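Local coordinates for protein beta-N-acetylhexosaminidase (PDB 3RCN) that probably hydrolyses terminal non-reducing N-acetyl-D-hexosamine residues of N-acetyl-beta-D-hexosaminides, as a bacterial glycoside hydrolase of family 20, at residues A[6-11]-A[15-20]; A[162-165]-A[171-174]; A[166-171]-A[481-486]; A[430-435]-A[492-497]. All coordinates share one frame; numbering follows the deposited sequence.

In the fold
Along the chain, contact 1 closes first, at the N-terminal domain, where a loop folds back on edge strand 16-26. Contact 2 follows in the catalytic barrel, packing helix 154-166 on strand 171-178; its centre is about 25 Å from that of contact 1. Contact 3 takes the loop between that helix and strand, shares Val171 with contact 2, and reaches helix 474-483 some 310 residues later. Contact 4, centred about 13 Å from contact 3, joins helix 428-432 to helix 491-508, and its segments alternate with those of contact 3. Trp15 NE1, bonded to Trp483 O, fastens the two domains together, and Leu10 O bonds weakly to Arg497 NH1 of helix 491-508.

Contact 1 of 4, residues A[6-11]-A[15-20]; sequences AFHQLI and WSFSAG
Ala6 starts the contact with its backbone: its carbonyl oxygen lies near CD1 of Phe17, while its methyl group points away. The setting is the N-terminal alpha-beta domain of this family 20 enzyme, where the loop before strand 16-26 turns back along that strand, an outermost one of the domain's mixed sheet. Phe7 also contributes its carbonyl rather than its ring, with Phe7 O 3.3 Å from Phe17 CE1 and oblique to the ring.

His8 supplies the main side-chain contact. Its CB lies over one face of the Phe17 ring as a CH-pi contact, 3.6 Å from the ring centroid, displaced toward the rim that carries CZ. A chi1 of 79° sets CG between the backbone N and the carbonyl carbon, and from there the imidazole presents its edge to the same phenyl ring. The two rings form an edge-to-face pair with centroids 4.9 Å apart and planes at 58°. ND1 leads this approach, 3.8 Å from Phe17 CG.

Leu10 follows, with CB toward the strand. Phe17 meets all these partners with one side chain, which also touches Val130 and Val132 of the adjoining strand 125-134. The last apolar contact of the loop is Leu10 CD1 against Phe17 CD2, at 4.3 Å.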
loop_
_atom_site.group_PDB
_atom_site.type_symbol
_atom_site.label_atom_id
_atom_site.label_comp_id
_atom_site.label_asym_id
_atom_site.label_seq_id
_atom_site.Cartn_x
_atom_site.Cartn_y
_atom_site.Cartn_z
ATOM N N ALA A 6 3.591 27.258 26.293
ATOM C CA ALA A 6 4.700 26.441 25.797
ATOM C C ALA A 6 4.282 25.021 25.384
ATOM O O ALA A 6 5.129 24.209 24.991
ATOM C CB ALA A 6 5.826 26.387 26.824
ATOM N N PHE A 7 2.987 24.723 25.488
ATOM C CA PHE A 7 2.512 23.365 25.261
ATOM C C PHE A 7 2.099 23.063 23.822
ATOM O O PHE A 7 1.227 23.720 23.255
ATOM C CB PHE A 7 1.367 23.021 26.208
ATOM C CG PHE A 7 0.917 21.595 26.101
ATOM C CD1 PHE A 7 1.577 20.596 26.800
ATOM C CD2 PHE A 7 -0.148 21.247 25.283
ATOM C CE1 PHE A 7 1.176 19.278 26.697
ATOM C CE2 PHE A 7 -0.555 19.931 25.175
ATOM C CZ PHE A 7 0.107 18.944 25.884
ATOM N N HIS A 8 2.732 22.045 23.252
ATOM C CA HIS A 8 2.392 21.541 21.929
ATOM C C HIS A 8 2.724 20.068 21.917
ATOM O O HIS A 8 3.549 19.608 22.704
ATOM C CB HIS A 8 3.211 22.234 20.846
ATOM C CG HIS A 8 4.604 21.707 20.730
ATOM N ND1 HIS A 8 5.703 22.403 21.178
ATOM C CD2 HIS A 8 5.074 20.531 20.243
ATOM C CE1 HIS A 8 6.794 21.688 20.960
ATOM N NE2 HIS A 8 6.437 20.545 20.401
ATOM N N GLN A 9 2.006 19.314 21.100
ATOM C CA GLN A 9 2.321 17.909 20.841
ATOM C C GLN A 9 3.066 17.503 19.559
ATOM O O GLN A 9 3.112 16.322 19.223
ATOM C CB GLN A 9 1.182 16.992 21.249
ATOM C CG GLN A 9 0.923 17.170 22.738
ATOM C CD GLN A 9 -0.188 16.310 23.264
ATOM O OE1 GLN A 9 -1.296 16.275 22.709
ATOM N NE2 GLN A 9 0.093 15.604 24.350
ATOM N N LEU A 10 3.524 18.496 18.797
ATOM C CA LEU A 10 4.275 18.292 17.548
ATOM C C LEU A 10 5.516 17.404 17.636
ATOM O O LEU A 10 6.351 17.575 18.526
ATOM C CB LEU A 10 4.716 19.646 17.008
ATOM C CG LEU A 10 3.602 20.681 16.909
ATOM C CD1 LEU A 10 4.205 22.025 16.674
ATOM C CD2 LEU A 10 2.645 20.311 15.783
ATOM N N ILE A 11 5.645 16.464 16.704
ATOM C CA ILE A 11 6.917 15.783 16.507
ATOM C C ILE A 11 7.252 15.798 15.021
ATOM O O ILE A 11 6.398 15.478 14.193
ATOM C CB ILE A 11 6.800 14.306 16.937
ATOM C CG1 ILE A 11 6.690 14.182 18.453
ATOM C CG2 ILE A 11 7.962 13.491 16.437
ATOM C CD1 ILE A 11 6.396 12.780 18.909
ATOM N N TRP A 15 11.788 24.451 16.639
ATOM C CA TRP A 15 12.811 25.134 17.421
ATOM C C TRP A 15 12.247 26.162 18.401
ATOM O O TRP A 15 12.679 26.208 19.552
ATOM C CB TRP A 15 13.907 25.705 16.525
ATOM C CG TRP A 15 14.909 24.655 16.154
ATOM C CD1 TRP A 15 14.667 23.497 15.467
ATOM C CD2 TRP A 15 16.310 24.654 16.458
ATOM N NE1 TRP A 15 15.833 22.781 15.322
ATOM C CE2 TRP A 15 16.854 23.470 15.919
ATOM C CE3 TRP A 15 17.155 25.541 17.128
ATOM C CZ2 TRP A 15 18.202 23.150 16.032
ATOM C CZ3 TRP A 15 18.500 25.223 17.238
ATOM C CH2 TRP A 15 19.009 24.037 16.694
ATOM N N SER A 16 11.286 26.973 17.962
ATOM C CA SER A 16 10.550 27.845 18.890
ATOM C C SER A 16 9.033 27.798 18.681
ATOM O O SER A 16 8.544 27.776 17.551
ATOM C CB SER A 16 11.058 29.290 18.830
ATOM O OG SER A 16 10.666 29.926 17.627
ATOM N N PHE A 17 8.291 27.775 19.782
ATOM C CA PHE A 17 6.832 27.664 19.727
ATOM C C PHE A 17 6.158 28.545 20.776
ATOM O O PHE A 17 6.535 28.521 21.944
ATOM C CB PHE A 17 6.421 26.204 19.926
ATOM C CG PHE A 17 4.932 25.984 20.003
ATOM C CD1 PHE A 17 4.265 26.056 21.223
ATOM C CD2 PHE A 17 4.198 25.681 18.866
ATOM C CE1 PHE A 17 2.880 25.838 21.306
ATOM C CE2 PHE A 17 2.820 25.472 18.941
ATOM C CZ PHE A 17 2.163 25.553 20.167
ATOM N N SER A 18 5.161 29.317 20.355
ATOM C CA SER A 18 4.334 30.096 21.280
ATOM C C SER A 18 2.853 30.015 20.922
ATOM O O SER A 18 2.472 30.200 19.768
ATOM C CB SER A 18 4.764 31.563 21.292
ATOM O OG SER A 18 3.756 32.373 21.884
ATOM N N ALA A 19 2.011 29.750 21.912
ATOM C CA ALA A 19 0.575 29.687 21.660
ATOM C C ALA A 19 -0.087 31.037 21.896
ATOM O O ALA A 19 0.201 31.723 22.879
ATOM C CB ALA A 19 -0.080 28.612 22.516
ATOM N N GLY A 20 -0.957 31.429 20.974
ATOM C CA GLY A 20 -1.784 32.603 21.166
ATOM C C GLY A 20 -3.079 32.203 21.845
ATOM O O GLY A 20 -3.156 31.170 22.515
#

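Contact 2 of 4, residues A[162-165]-A[171-174]; sequences EVMA and VLHL
Helix 154-166 passes strand 171-178 with its backbone well separated from it, the nearest CA atoms, those of Met164 and Leu172, lying 8.6 Å apart. One long side chain spans the gap. Met164, present as selenomethionine, points at the strand and runs out extended through chi2 before bending at chi3 (62°), which turns its terminal methyl toward the carbonyl of Val171.

The bend gives SE and CE different partners. SE lies beside Leu172, 4.0 Å from Leu172 CD1 and nearly as close to Leu172 CB. CE goes further, sitting 3.8 Å from Leu172 CB as well as coming up against the Val171 carbonyl. Leu172 sends its own side chain back toward the helix, with CG anti to the backbone N (chi1 164°), which brings CD1 to SE, and the two chains cross at about a right angle. Val171 takes part through its backbone, since its side chain leaves in the other direction.

All three residues are buried. Beyond them, Met164 also touches Thr143 and Leu172 touches Leu145, both on strand 140-146, so the selenomethionine lies against two neighbouring strands. The backbone of Leu172 pairs with strand 239-243 on its other flank. Strand 140-146, helix 154-166 and strand 171-178 form a beta-alpha-beta crossover, in which the helix packs on two parallel strands of the TIM barrel of the catalytic domain.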
loop_
_atom_site.group_PDB
_atom_site.type_symbol
_atom_site.label_atom_id
_atom_site.label_comp_id
_atom_site.label_asym_id
_atom_site.label_seq_id
_atom_site.Cartn_x
_atom_site.Cartn_y
_atom_site.Cartn_z
ATOM N N GLU A 162 5.749 8.750 2.095
ATOM C CA GLU A 162 4.801 9.740 2.598
ATOM C C GLU A 162 4.938 9.914 4.112
ATOM O O GLU A 162 4.906 11.038 4.639
ATOM C CB GLU A 162 3.376 9.317 2.233
ATOM C CG GLU A 162 2.316 10.340 2.589
ATOM C CD GLU A 162 2.195 11.465 1.567
ATOM O OE1 GLU A 162 1.353 11.317 0.651
ATOM O OE2 GLU A 162 2.919 12.493 1.685
ATOM N N VAL A 163 5.090 8.792 4.811
ATOM C CA VAL A 163 5.317 8.820 6.253
ATOM C C VAL A 163 6.662 9.471 6.600
ATOM O O VAL A 163 6.777 10.155 7.619
ATOM C CB VAL A 163 5.232 7.413 6.870
ATOM C CG1 VAL A 163 5.571 7.457 8.338
ATOM C CG2 VAL A 163 3.829 6.824 6.663
HETATM N N MSE A 164 7.671 9.265 5.752
HETATM C CA MSE A 164 8.972 9.923 5.946
HETATM C C MSE A 164 8.869 11.445 5.882
HETATM O O MSE A 164 9.431 12.150 6.716
HETATM C CB MSE A 164 9.989 9.487 4.890
HETATM C CG MSE A 164 10.577 8.108 5.057
HETATM SE SE MSE A 164 11.848 7.769 3.599
HETATM C CE MSE A 164 13.188 9.150 3.874
ATOM N N ALA A 165 8.177 11.947 4.866
ATOM C CA ALA A 165 8.088 13.383 4.665
ATOM C C ALA A 165 7.345 14.032 5.835
ATOM O O ALA A 165 7.577 15.199 6.176
ATOM C CB ALA A 165 7.399 13.690 3.340
ATOM N N VAL A 171 16.135 12.341 3.204
ATOM C CA VAL A 171 16.926 11.428 2.370
ATOM C C VAL A 171 16.473 9.996 2.488
ATOM O O VAL A 171 16.278 9.479 3.587
ATOM C CB VAL A 171 18.485 11.479 2.652
ATOM C CG1 VAL A 171 19.216 10.473 1.784
ATOM C CG2 VAL A 171 19.047 12.843 2.377
ATOM N N LEU A 172 16.315 9.353 1.342
ATOM C CA LEU A 172 15.959 7.946 1.315
ATOM C C LEU A 172 17.042 7.236 0.559
ATOM O O LEU A 172 17.259 7.481 -0.640
ATOM C CB LEU A 172 14.618 7.702 0.612
ATOM C CG LEU A 172 14.391 6.229 0.222
ATOM C CD1 LEU A 172 14.109 5.347 1.444
ATOM C CD2 LEU A 172 13.266 6.107 -0.785
ATOM N N HIS A 173 17.722 6.356 1.275
ATOM C CA HIS A 173 18.815 5.606 0.704
ATOM C C HIS A 173 18.236 4.233 0.356
ATOM O O HIS A 173 17.794 3.485 1.230
ATOM C CB HIS A 173 19.966 5.547 1.712
ATOM C CG HIS A 173 21.104 4.669 1.298
ATOM N ND1 HIS A 173 22.407 4.915 1.680
ATOM C CD2 HIS A 173 21.137 3.535 0.556
ATOM C CE1 HIS A 173 23.193 3.974 1.189
ATOM N NE2 HIS A 173 22.446 3.124 0.505
ATOM N N LEU A 174 18.208 3.933 -0.939
ATOM C CA LEU A 174 17.457 2.803 -1.452
ATOM C C LEU A 174 18.395 1.676 -1.820
ATOM O O LEU A 174 19.038 1.731 -2.857
ATOM C CB LEU A 174 16.721 3.258 -2.706
ATOM C CG LEU A 174 15.489 2.463 -3.104
ATOM C CD1 LEU A 174 14.563 2.361 -1.919
ATOM C CD2 LEU A 174 14.790 3.131 -4.265
#

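Contact 3 of 4, residues A[166-171]-A[481-486]; sequences MHKLNV and VFWSNP
Phe482, in the last turn of helix 474-483, meets Leu169 by a single branch: Leu169 CD2 approaches Phe482 CD2 to 4.0 Å, obliquely to the phenyl ring. Leu169 is not aimed straight at the helix, but the end of its side chain comes nearer than its base.

Trp483 is next and carries the larger contact. With CG anti to the backbone N (chi1 -176°), its indole reaches out to the loop and offers one face to Lys168. The aliphatic chain of the lysine lies across this face. CB sits at the rim, 3.6 Å from Trp483 CE3, and CD stands almost over the middle of the six-membered ring, 3.4 Å from its centroid and only 5° off the normal, a well-centred CH-pi contact. CE continues over the CZ2 side before chi4 (73°) bends the chain, leaving NZ 5.5 Å from the same centroid, at most a weak cation-pi attraction. The ammonium group instead bonds to Thr104 OG1, while Trp483 NE1 bonds to Asp134 OD1. Replacing Trp483 by an alanine would probably leave the Lys168 methylenes without the flat surface they lie on and Asp134 OD1 without its indole donor.

Lys168 has a positive phi in the Schellman motif that ends helix 154-166. The loop following that motif leads into strand 171-178 and packs on the C-terminal end of helix 474-483, with strand 140-146 beside both: Leu169 touches Thr143, and Phe482 and Trp483 touch Arg141.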
loop_
_atom_site.group_PDB
_atom_site.type_symbol
_atom_site.label_atom_id
_atom_site.label_comp_id
_atom_site.label_asym_id
_atom_site.label_seq_id
_atom_site.Cartn_x
_atom_site.Cartn_y
_atom_site.Cartn_z
HETATM N N MSE A 166 6.447 13.265 6.444
HETATM C CA MSE A 166 5.656 13.765 7.561
HETATM C C MSE A 166 6.540 13.970 8.786
HETATM O O MSE A 166 6.236 14.775 9.661
HETATM C CB MSE A 166 4.499 12.808 7.874
HETATM C CG MSE A 166 3.575 13.288 8.988
HETATM SE SE MSE A 166 4.076 12.617 10.757
HETATM C CE MSE A 166 2.923 10.986 10.786
ATOM N N HIS A 167 7.639 13.230 8.837
ATOM C CA HIS A 167 8.632 13.395 9.898
ATOM C C HIS A 167 9.775 14.350 9.515
ATOM O O HIS A 167 10.721 14.538 10.281
ATOM C CB HIS A 167 9.169 12.041 10.340
ATOM C CG HIS A 167 8.154 11.198 11.043
ATOM N ND1 HIS A 167 7.295 10.356 10.373
ATOM C CD2 HIS A 167 7.847 11.091 12.356
ATOM C CE1 HIS A 167 6.512 9.746 11.248
ATOM N NE2 HIS A 167 6.827 10.175 12.455
ATOM N N LYS A 168 9.656 14.957 8.335
ATOM C CA LYS A 168 10.624 15.917 7.819
ATOM C C LYS A 168 11.981 15.294 7.503
ATOM O O LYS A 168 12.978 15.986 7.480
ATOM C CB LYS A 168 10.808 17.064 8.817
ATOM C CG LYS A 168 9.573 17.972 9.015
ATOM C CD LYS A 168 9.878 19.109 10.012
ATOM C CE LYS A 168 8.805 20.205 10.050
ATOM N NZ LYS A 168 7.537 19.787 10.713
ATOM N N LEU A 169 11.994 13.988 7.245
ATOM C CA LEU A 169 13.173 13.293 6.756
ATOM C C LEU A 169 13.337 13.639 5.286
ATOM O O LEU A 169 12.364 13.579 4.532
ATOM C CB LEU A 169 13.030 11.781 6.938
ATOM C CG LEU A 169 12.944 11.372 8.414
ATOM C CD1 LEU A 169 12.459 9.949 8.591
ATOM C CD2 LEU A 169 14.277 11.568 9.118
ATOM N N ASN A 170 14.533 14.111 4.916
ATOM C CA ASN A 170 14.855 14.444 3.526
ATOM C C ASN A 170 15.675 13.464 2.661
ATOM O O ASN A 170 15.888 13.733 1.486
ATOM C CB ASN A 170 15.425 15.855 3.428
ATOM C CG ASN A 170 16.744 15.995 4.132
ATOM O OD1 ASN A 170 17.313 15.016 4.616
ATOM N ND2 ASN A 170 17.249 17.221 4.190
ATOM N N VAL A 171 16.135 12.341 3.204
ATOM C CA VAL A 171 16.926 11.428 2.370
ATOM C C VAL A 171 16.473 9.996 2.488
ATOM O O VAL A 171 16.278 9.479 3.587
ATOM C CB VAL A 171 18.485 11.479 2.652
ATOM C CG1 VAL A 171 19.216 10.473 1.784
ATOM C CG2 VAL A 171 19.047 12.843 2.377
ATOM N N VAL A 481 15.610 13.744 16.752
ATOM C CA VAL A 481 17.045 13.862 16.936
ATOM C C VAL A 481 17.678 14.559 15.727
ATOM O O VAL A 481 18.544 15.406 15.891
ATOM C CB VAL A 481 17.697 12.480 17.184
ATOM C CG1 VAL A 481 19.216 12.582 17.169
ATOM C CG2 VAL A 481 17.192 11.870 18.499
ATOM N N PHE A 482 17.220 14.229 14.519
ATOM C CA PHE A 482 17.768 14.832 13.296
ATOM C C PHE A 482 17.298 16.259 13.031
ATOM O O PHE A 482 18.049 17.066 12.489
ATOM C CB PHE A 482 17.431 13.995 12.058
ATOM C CG PHE A 482 18.029 12.621 12.069
ATOM C CD1 PHE A 482 18.787 12.189 13.141
ATOM C CD2 PHE A 482 17.826 11.758 10.997
ATOM C CE1 PHE A 482 19.340 10.914 13.145
ATOM C CE2 PHE A 482 18.365 10.487 10.995
ATOM C CZ PHE A 482 19.128 10.062 12.073
ATOM N N TRP A 483 16.016 16.516 13.265
ATOM C CA TRP A 483 15.443 17.846 13.068
ATOM C C TRP A 483 15.610 18.883 14.192
ATOM O O TRP A 483 16.070 20.004 13.954
ATOM C CB TRP A 483 13.951 17.731 12.699
ATOM C CG TRP A 483 13.355 19.052 12.407
ATOM C CD1 TRP A 483 12.883 19.956 13.312
ATOM C CD2 TRP A 483 13.218 19.660 11.122
ATOM N NE1 TRP A 483 12.431 21.080 12.665
ATOM C CE2 TRP A 483 12.629 20.924 11.319
ATOM C CE3 TRP A 483 13.535 19.258 9.824
ATOM C CZ2 TRP A 483 12.349 21.788 10.268
ATOM C CZ3 TRP A 483 13.259 20.115 8.780
ATOM C CH2 TRP A 483 12.671 21.368 9.007
ATOM N N SER A 484 15.272 18.492 15.417
ATOM C CA SER A 484 15.017 19.477 16.464
ATOM C C SER A 484 16.278 20.009 17.128
ATOM O O SER A 484 17.385 19.655 16.762
ATOM C CB SER A 484 14.094 18.915 17.555
ATOM O OG SER A 484 12.929 18.337 17.007
ATOM N N ASN A 485 16.063 20.858 18.125
ATOM C CA ASN A 485 17.104 21.436 18.955
ATOM C C ASN A 485 17.498 20.477 20.090
ATOM O O ASN A 485 16.660 20.078 20.907
ATOM C CB ASN A 485 16.597 22.782 19.504
ATOM C CG ASN A 485 17.601 23.485 20.408
ATOM O OD1 ASN A 485 18.749 23.065 20.547
ATOM N ND2 ASN A 485 17.167 24.580 21.017
ATOM N N PRO A 486 18.789 20.105 20.146
ATOM C CA PRO A 486 19.307 19.154 21.138
ATOM C C PRO A 486 19.228 19.656 22.579
ATOM O O PRO A 486 19.312 18.849 23.502
ATOM C CB PRO A 486 20.769 18.974 20.716
ATOM C CG PRO A 486 21.097 20.201 19.951
ATOM C CD PRO A 486 19.850 20.596 19.246
#

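Contact 4 of 4, residues A[430-435]-A[492-497]; sequences AVYEFE and DEFLTR
Tyr432, in the last turn of helix 428-432, leans its ring against Phe494 of helix 491-508. From CB, chi1 of -178° carries CG anti to the backbone N and sends the ring toward the other helix. CD1 is the first ring atom to arrive, 4.1 Å from Phe494 CD1. CE1 then settles over one face of the phenylalanine ring, displaced toward its rim, and comes within 3.5 Å of Phe494 CD1. The rings make an offset stack, with centroids 4.3 Å apart and planes 25° from parallel. CZ and CE2 lie beneath Phe494 CB, which sits over the tyrosine face as a CH-pi partner.

These two helices lie on the outer side of the catalytic TIM barrel, with helix 474-483 against both: Ala477 touches both Tyr432 and Phe494.

At the tip, Tyr432 OH bonds to Glu480 OE2 of that third helix and shares a hydrogen bond with a water 3.0 Å from it, which bridges to Glu493 OE1 at 2.9 Å. The hydroxyl faces the edge of the Arg497 guanidinium, near its plane, with NH2 also in a salt bridge to Glu480. A phenylalanine in place of Tyr432 would probably leave Glu480 OE2 without its hydroxyl partner and the bridging water with one anchor fewer.

Arg497 bends at chi3 (-72°) and grips Glu493 side-on. Its NE bonds to Glu493 OE2 at 2.9 Å and NH2 to Glu493 OE1 at 3.1 Å, both met on the syn side of the carboxylate.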
loop_
_atom_site.group_PDB
_atom_site.type_symbol
_atom_site.label_atom_id
_atom_site.label_comp_id
_atom_site.label_asym_id
_atom_site.label_seq_id
_atom_site.Cartn_x
_atom_site.Cartn_y
_atom_site.Cartn_z
ATOM N N ALA A 430 16.863 4.838 24.139
ATOM C CA ALA A 430 18.265 4.825 23.748
ATOM C C ALA A 430 18.470 5.613 22.454
ATOM O O ALA A 430 19.348 6.462 22.357
ATOM C CB ALA A 430 18.757 3.392 23.593
ATOM N N VAL A 431 17.635 5.323 21.468
ATOM C CA VAL A 431 17.696 5.959 20.166
ATOM C C VAL A 431 17.394 7.458 20.258
ATOM O O VAL A 431 17.875 8.245 19.441
ATOM C CB VAL A 431 16.695 5.265 19.207
ATOM C CG1 VAL A 431 15.985 6.264 18.312
ATOM C CG2 VAL A 431 17.391 4.186 18.404
ATOM N N TYR A 432 16.587 7.850 21.243
ATOM C CA TYR A 432 16.195 9.249 21.371
ATOM C C TYR A 432 17.302 10.058 22.002
ATOM O O TYR A 432 17.373 11.275 21.834
ATOM C CB TYR A 432 14.940 9.399 22.217
ATOM C CG TYR A 432 14.450 10.836 22.340
ATOM C CD1 TYR A 432 13.896 11.499 21.245
ATOM C CD2 TYR A 432 14.515 11.522 23.556
ATOM C CE1 TYR A 432 13.435 12.807 21.350
ATOM C CE2 TYR A 432 14.060 12.833 23.669
ATOM C CZ TYR A 432 13.518 13.465 22.562
ATOM O OH TYR A 432 13.064 14.758 22.656
ATOM N N GLU A 433 18.152 9.372 22.746
ATOM C CA GLU A 433 19.260 10.010 23.434
ATOM C C GLU A 433 20.584 9.956 22.649
ATOM O O GLU A 433 21.602 10.418 23.127
ATOM C CB GLU A 433 19.376 9.439 24.841
ATOM C CG GLU A 433 18.122 9.749 25.681
ATOM C CD GLU A 433 18.239 9.294 27.126
ATOM O OE1 GLU A 433 19.211 8.564 27.454
ATOM O OE2 GLU A 433 17.354 9.671 27.933
ATOM N N PHE A 434 20.546 9.414 21.434
ATOM C CA PHE A 434 21.708 9.321 20.549
ATOM C C PHE A 434 22.328 10.647 20.086
ATOM O O PHE A 434 21.623 11.632 19.873
ATOM C CB PHE A 434 21.346 8.503 19.308
ATOM C CG PHE A 434 22.273 8.733 18.137
ATOM C CD1 PHE A 434 23.425 7.969 17.978
ATOM C CD2 PHE A 434 21.987 9.717 17.188
ATOM C CE1 PHE A 434 24.276 8.185 16.895
ATOM C CE2 PHE A 434 22.841 9.948 16.101
ATOM C CZ PHE A 434 23.976 9.181 15.953
ATOM N N GLU A 435 23.648 10.643 19.885
ATOM C CA GLU A 435 24.364 11.792 19.304
ATOM C C GLU A 435 25.438 11.382 18.284
ATOM O O GLU A 435 26.036 10.315 18.395
ATOM C CB GLU A 435 24.997 12.643 20.402
ATOM C CG GLU A 435 24.006 13.405 21.271
ATOM C CD GLU A 435 23.759 14.827 20.786
ATOM O OE1 GLU A 435 24.748 15.579 20.608
ATOM O OE2 GLU A 435 22.573 15.188 20.590
ATOM N N ASP A 492 11.236 11.695 28.881
ATOM C CA ASP A 492 9.938 11.593 29.548
ATOM C C ASP A 492 8.949 12.574 28.946
ATOM O O ASP A 492 7.766 12.271 28.799
ATOM C CB ASP A 492 10.064 11.837 31.051
ATOM C CG ASP A 492 10.833 10.739 31.756
ATOM O OD1 ASP A 492 10.734 9.567 31.331
ATOM O OD2 ASP A 492 11.545 11.054 32.735
ATOM N N GLU A 493 9.446 13.753 28.597
ATOM C CA GLU A 493 8.622 14.771 27.970
ATOM C C GLU A 493 8.193 14.304 26.582
ATOM O O GLU A 493 7.018 14.400 26.222
ATOM C CB GLU A 493 9.393 16.089 27.888
ATOM C CG GLU A 493 8.555 17.282 27.481
ATOM C CD GLU A 493 8.342 17.375 25.978
ATOM O OE1 GLU A 493 9.341 17.250 25.223
ATOM O OE2 GLU A 493 7.175 17.577 25.560
ATOM N N PHE A 494 9.160 13.797 25.817
ATOM C CA PHE A 494 8.917 13.247 24.486
ATOM C C PHE A 494 7.805 12.198 24.483
ATOM O O PHE A 494 6.967 12.187 23.585
ATOM C CB PHE A 494 10.206 12.635 23.929
ATOM C CG PHE A 494 10.040 11.973 22.584
ATOM C CD1 PHE A 494 9.982 12.729 21.424
ATOM C CD2 PHE A 494 9.954 10.592 22.482
ATOM C CE1 PHE A 494 9.825 12.121 20.185
ATOM C CE2 PHE A 494 9.798 9.971 21.244
ATOM C CZ PHE A 494 9.735 10.738 20.094
ATOM N N LEU A 495 7.809 11.317 25.484
ATOM C CA LEU A 495 6.827 10.235 25.578
ATOM C C LEU A 495 5.402 10.746 25.596
ATOM O O LEU A 495 4.527 10.207 24.918
ATOM C CB LEU A 495 7.051 9.414 26.840
ATOM C CG LEU A 495 7.966 8.212 26.695
ATOM C CD1 LEU A 495 7.823 7.332 27.923
ATOM C CD2 LEU A 495 7.602 7.452 25.433
ATOM N N THR A 496 5.181 11.779 26.398
ATOM C CA THR A 496 3.863 12.371 26.546
ATOM C C THR A 496 3.369 12.932 25.217
ATOM O O THR A 496 2.186 12.868 24.915
ATOM C CB THR A 496 3.848 13.461 27.649
ATOM O OG1 THR A 496 4.457 14.664 27.161
ATOM C CG2 THR A 496 4.606 12.977 28.884
ATOM N N ARG A 497 4.267 13.478 24.410
ATOM C CA ARG A 497 3.857 13.893 23.075
ATOM C C ARG A 497 3.594 12.684 22.160
ATOM O O ARG A 497 2.643 12.686 21.367
ATOM C CB ARG A 497 4.874 14.853 22.468
ATOM C CG ARG A 497 4.874 16.195 23.166
ATOM C CD ARG A 497 5.841 17.163 22.519
ATOM N NE ARG A 497 7.228 16.810 22.795
ATOM C CZ ARG A 497 8.174 16.716 21.866
ATOM N NH1 ARG A 497 7.869 16.953 20.594
ATOM N NH2 ARG A 497 9.419 16.388 22.208
HETATM O O HOH W 1 12.161 16.842 24.550
#